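Local coordinates for protein 1-deoxy-D-xylulose 5-phosphate reductoisomerase (PDB 4ZQG) that catalyses the rearrangement and nicotinamide-dependent reduction of 1-deoxy-D-xylulose 5-phosphate to 2-C-methyl-D-erythritol 4-phosphate in the MEP pathway of isoprenoid precursor synthesis, at residues A[135-140]-A[331-336]; A[155-160]-A[236-241]. All coordinates share one frame; numbering follows the deposited sequence.

Contact 1: residues A[135-140]-A[331-336]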
# COMPACT_ATOMS: atom_id res chain seq x y z
N ALA A 135 -15.02 0.78 24.97
CA ALA A 135 -16.31 0.22 24.71
C ALA A 135 -16.36 -0.41 23.34
O ALA A 135 -17.40 -0.40 22.67
CB ALA A 135 -17.37 1.30 24.84
N GLY A 136 -15.23 -0.96 22.93
CA GLY A 136 -15.10 -1.53 21.62
C GLY A 136 -16.21 -2.52 21.29
O GLY A 136 -16.89 -2.34 20.29
N ASP A 137 -16.42 -3.52 22.14
CA ASP A 137 -17.41 -4.54 21.80
C ASP A 137 -18.74 -3.87 21.66
O ASP A 137 -19.48 -4.13 20.72
CB ASP A 137 -17.55 -5.64 22.86
CG ASP A 137 -16.23 -6.30 23.21
OD1 ASP A 137 -15.67 -7.08 22.39
OD2 ASP A 137 -15.78 -6.02 24.35
N LEU A 138 -19.04 -2.98 22.60
CA LEU A 138 -20.36 -2.34 22.65
C LEU A 138 -20.59 -1.46 21.45
O LEU A 138 -21.66 -1.52 20.84
CB LEU A 138 -20.51 -1.54 23.93
CG LEU A 138 -21.85 -0.85 24.21
CD1 LEU A 138 -23.02 -1.76 23.92
CD2 LEU A 138 -21.88 -0.36 25.65
N VAL A 139 -19.57 -0.70 21.08
CA VAL A 139 -19.67 0.20 19.95
C VAL A 139 -19.87 -0.58 18.64
O VAL A 139 -20.80 -0.29 17.86
CB VAL A 139 -18.44 1.13 19.86
CG1 VAL A 139 -18.45 1.98 18.60
CG2 VAL A 139 -18.37 2.04 21.07
N ILE A 140 -18.98 -1.53 18.39
CA ILE A 140 -19.05 -2.33 17.16
C ILE A 140 -20.35 -3.11 17.08
O ILE A 140 -21.04 -3.12 16.04
CB ILE A 140 -17.90 -3.34 17.05
CG1 ILE A 140 -16.51 -2.68 17.05
CG2 ILE A 140 -18.07 -4.21 15.82
CD1 ILE A 140 -16.29 -1.70 15.94
N LEU A 331 -6.25 -9.18 28.36
CA LEU A 331 -7.18 -9.30 29.50
C LEU A 331 -8.61 -8.98 29.12
O LEU A 331 -9.50 -9.51 29.72
CB LEU A 331 -6.73 -8.48 30.70
CG LEU A 331 -5.52 -8.94 31.53
CD1 LEU A 331 -5.84 -8.89 32.99
CD2 LEU A 331 -5.04 -10.35 31.27
N GLY A 332 -8.84 -8.17 28.11
CA GLY A 332 -10.20 -7.85 27.69
C GLY A 332 -10.58 -6.45 28.12
O GLY A 332 -9.73 -5.67 28.59
N THR A 333 -11.87 -6.14 27.98
CA THR A 333 -12.31 -4.75 28.08
C THR A 333 -12.12 -4.09 29.47
O THR A 333 -11.64 -2.98 29.57
CB THR A 333 -13.75 -4.60 27.58
OG1 THR A 333 -13.76 -4.79 26.16
CG2 THR A 333 -14.28 -3.19 27.91
N GLY A 334 -12.48 -4.75 30.53
CA GLY A 334 -12.15 -4.26 31.84
C GLY A 334 -10.74 -3.77 31.99
O GLY A 334 -10.50 -2.70 32.49
N ALA A 335 -9.76 -4.53 31.56
CA ALA A 335 -8.36 -4.11 31.75
C ALA A 335 -7.99 -2.96 30.86
O ALA A 335 -7.04 -2.26 31.14
CB ALA A 335 -7.42 -5.26 31.49
N CYS A 336 -8.69 -2.84 29.74
CA CYS A 336 -8.45 -1.74 28.80
C CYS A 336 -8.95 -0.41 29.33
O CYS A 336 -8.31 0.63 29.11
CB CYS A 336 -9.09 -2.05 27.46
SG CYS A 336 -8.15 -3.36 26.64

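Contact 2: residues A[155-160]-A[236-241]. With MG (magnesium ion), chain D; FOM (3-[formyl(hydroxy)amino]propylphosphonic acid), chain E.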
# COMPACT_ATOMS: atom_id res chain seq x y z
N SER A 155 -4.51 7.92 11.86
CA SER A 155 -3.59 7.72 10.73
C SER A 155 -3.29 6.25 10.45
O SER A 155 -3.56 5.73 9.35
CB SER A 155 -2.27 8.44 10.99
OG SER A 155 -1.58 8.68 9.78
N GLU A 156 -2.79 5.57 11.47
CA GLU A 156 -2.45 4.17 11.37
C GLU A 156 -3.64 3.34 10.94
O GLU A 156 -3.53 2.51 10.04
CB GLU A 156 -1.88 3.65 12.67
CG GLU A 156 -0.65 4.42 13.15
CD GLU A 156 -0.98 5.72 13.85
OE1 GLU A 156 -0.05 6.44 14.30
OE2 GLU A 156 -2.18 6.01 13.93
N HIS A 157 -4.79 3.58 11.53
CA HIS A 157 -5.96 2.78 11.21
C HIS A 157 -6.50 3.13 9.84
O HIS A 157 -7.05 2.27 9.15
CB HIS A 157 -7.02 2.97 12.27
CG HIS A 157 -6.52 2.63 13.62
ND1 HIS A 157 -5.67 3.45 14.31
CD2 HIS A 157 -6.61 1.49 14.34
CE1 HIS A 157 -5.32 2.86 15.44
NE2 HIS A 157 -5.87 1.67 15.48
N ASN A 158 -6.35 4.40 9.45
CA ASN A 158 -6.80 4.80 8.17
C ASN A 158 -5.90 4.14 7.14
O ASN A 158 -6.42 3.57 6.16
CB ASN A 158 -6.82 6.32 8.00
CG ASN A 158 -7.34 6.71 6.64
OD1 ASN A 158 -6.56 6.91 5.70
ND2 ASN A 158 -8.66 6.76 6.51
N ALA A 159 -4.58 4.17 7.37
CA ALA A 159 -3.62 3.44 6.51
C ALA A 159 -3.98 1.99 6.31
O ALA A 159 -4.21 1.54 5.21
CB ALA A 159 -2.23 3.53 7.07
N ILE A 160 -4.08 1.26 7.41
CA ILE A 160 -4.50 -0.13 7.36
C ILE A 160 -5.79 -0.28 6.58
O ILE A 160 -5.92 -1.16 5.74
CB ILE A 160 -4.66 -0.71 8.79
CG1 ILE A 160 -3.29 -0.92 9.42
CG2 ILE A 160 -5.40 -2.01 8.76
CD1 ILE A 160 -3.37 -1.12 10.90
N LEU A 236 -3.26 -0.09 19.40
CA LEU A 236 -3.28 -1.55 19.36
C LEU A 236 -4.67 -2.08 19.73
O LEU A 236 -5.23 -2.92 18.99
CB LEU A 236 -2.14 -2.12 20.22
CG LEU A 236 -2.19 -3.58 20.59
CD1 LEU A 236 -2.19 -4.37 19.30
CD2 LEU A 236 -0.98 -3.96 21.41
N ILE A 237 -5.25 -1.58 20.81
CA ILE A 237 -6.57 -2.04 21.18
C ILE A 237 -7.63 -1.56 20.21
O ILE A 237 -8.52 -2.34 19.85
CB ILE A 237 -6.89 -1.62 22.60
CG1 ILE A 237 -5.94 -2.33 23.56
CG2 ILE A 237 -8.34 -1.93 22.95
CD1 ILE A 237 -5.60 -1.49 24.78
N GLU A 238 -7.53 -0.31 19.75
CA GLU A 238 -8.41 0.23 18.68
C GLU A 238 -8.41 -0.68 17.47
O GLU A 238 -9.48 -1.02 16.95
CB GLU A 238 -7.99 1.67 18.27
CG GLU A 238 -8.90 2.38 17.21
CD GLU A 238 -8.49 3.84 16.86
OE1 GLU A 238 -9.40 4.70 16.62
OE2 GLU A 238 -7.27 4.16 16.79
N ALA A 239 -7.22 -1.08 17.02
CA ALA A 239 -7.09 -1.96 15.87
C ALA A 239 -7.79 -3.32 16.03
O ALA A 239 -8.48 -3.80 15.11
CB ALA A 239 -5.63 -2.17 15.55
N CYS A 240 -7.63 -3.92 17.20
CA CYS A 240 -8.34 -5.15 17.50
C CYS A 240 -9.83 -5.02 17.26
O CYS A 240 -10.40 -5.85 16.57
CB CYS A 240 -8.07 -5.64 18.93
SG CYS A 240 -6.35 -6.08 19.35
N HIS A 241 -10.48 -3.99 17.79
CA HIS A 241 -11.91 -3.83 17.55
C HIS A 241 -12.22 -3.46 16.14
O HIS A 241 -13.19 -3.93 15.57
CB HIS A 241 -12.53 -2.77 18.46
CG HIS A 241 -12.43 -3.11 19.90
ND1 HIS A 241 -13.23 -4.06 20.49
CD2 HIS A 241 -11.58 -2.67 20.85
CE1 HIS A 241 -12.87 -4.19 21.76
NE2 HIS A 241 -11.88 -3.35 22.00
MG MG D . -2.58 7.55 15.38
O2 FOM E . -1.55 9.07 16.47
N1 FOM E . -0.99 9.87 15.49
C1 FOM E . -1.46 9.92 14.32
O1 FOM E . -2.42 9.24 14.00
C2 FOM E . 0.21 10.59 15.91
C3 FOM E . 1.11 9.39 16.22
C4 FOM E . 2.39 9.80 16.90
PA1 FOM E . 3.21 8.27 17.29
OP1 FOM E . 3.58 7.58 15.90
OP2 FOM E . 2.25 7.35 17.89
OP3 FOM E . 4.52 8.42 18.23

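Contact 1: residues A[135-140]-A[331-336]
D137 and T333 reach toward each other from two helices and meet through a single hydrogen bond, the hydroxyl OG1 of T333 donating to carboxylate oxygen OD2 of D137 at 3.0 Å. The two side chains run antiparallel past each other, and they approach by their polar ends: beyond the bond, T333 CB to D137 OD2 is already 4.1 Å. The hydroxyl meets OD2 nearly head-on along the CG-OD2 bond, and the other oxygen, OD1, is 4.8 Å from T333 OG1. A 2-[N-cyclohexylamino]ethane sulfonic acid, probably from the crystallisation liquor, lies about 3 Å from the D137 side chain. In T333, OG1 stands beside its own backbone N, opposite the carbonyl carbon (chi1 -70°). That rotation aims the hydroxyl at helix 130-146; the side chain also packs on F381. Aspartate's carboxylate is a strong acceptor suited to an exposed position, while threonine's beta-branched hydroxyl supplies a donor held close to its backbone.

The backbones set up the meeting. G332 follows helix 320-331, leaves helical geometry with a positive phi (105°), where glycine is comfortable, and at once serves as N-cap of helix 333-351: its O accepts the N-H of C336 at 3.2 Å. T333 is therefore the first residue of the new helix. C336 touches V133, which joins helices 333-351 and 130-146 directly; A135 and L138 pack on I391 of helix 387-409.

The contact thus links the crossover helix between strands 123-126 and 149-152 of the Rossmann-type sheet to the helical C-terminal region. One hydroxyl-carboxylate bond at an exposed aspartate is a modest link, and since the carboxylate lies beside the first turn of helix 333-351, any stabilisation by the helix dipole is probably slight.

Contact 2: residues A[155-160]-A[236-241]
One face of the H157 imidazole is covered by E238, joining helix 155-162 to helix 230-243. The packing is CH-pi in kind: E238 CG lies over the ring, 3.9 Å from its centroid. With CG anti to the backbone N (chi1 -177°) and the chain extended beyond it, E238 reaches across the ring and sets its carboxylate over the same face, the two planes 56° apart. The spacing of OE2 above the ring is doubtful in the model. Because the carboxylate sits above the ring, it forms no hydrogen bond with the ring nitrogens.

Van der Waals contact completes the packing, A239 CB touching H157 NE2 at 3.8 Å. A small alanine lets the helices come close here. The polar partner of NE2 is the backbone O of E235.

Metal and ligand bonds occupy the neighbouring residues. E156, bent at chi2 (80°), brings OE2 to the magnesium ion at 2.1 Å, beside D154 and E235, while fosmidomycin chelates the metal through O1 and O2. The backbone N-H of S155 donates to fosmidomycin O1 at 3.3 Å, and E156 OE1 pairs with K232.

Imidazole suits its place twice over: its flat face receives E238, and its N-H to E235 O ties together two helices that carry metal ligands.

Contact 2 is nested along the chain inside the loop closed by contact 1, and their centres lie 15 Å apart. They meet directly: H241 ND1 packs 3.3 Å from G136 CA, and I237 CD1 lies 3.7 Å from C336 SG. Helix 230-243 therefore presents E238 and A239 to helix 155-162 and other side chains to both partners of contact 1. Their relation to the active site differs. Contact 2 holds a metal ligand and part of the fosmidomycin pocket, with the E238 side chain about 7 Å from NAD, whereas the hydrogen bond of contact 1 lies at the surface, its T333 OG1 19.8 Å from the magnesium ion.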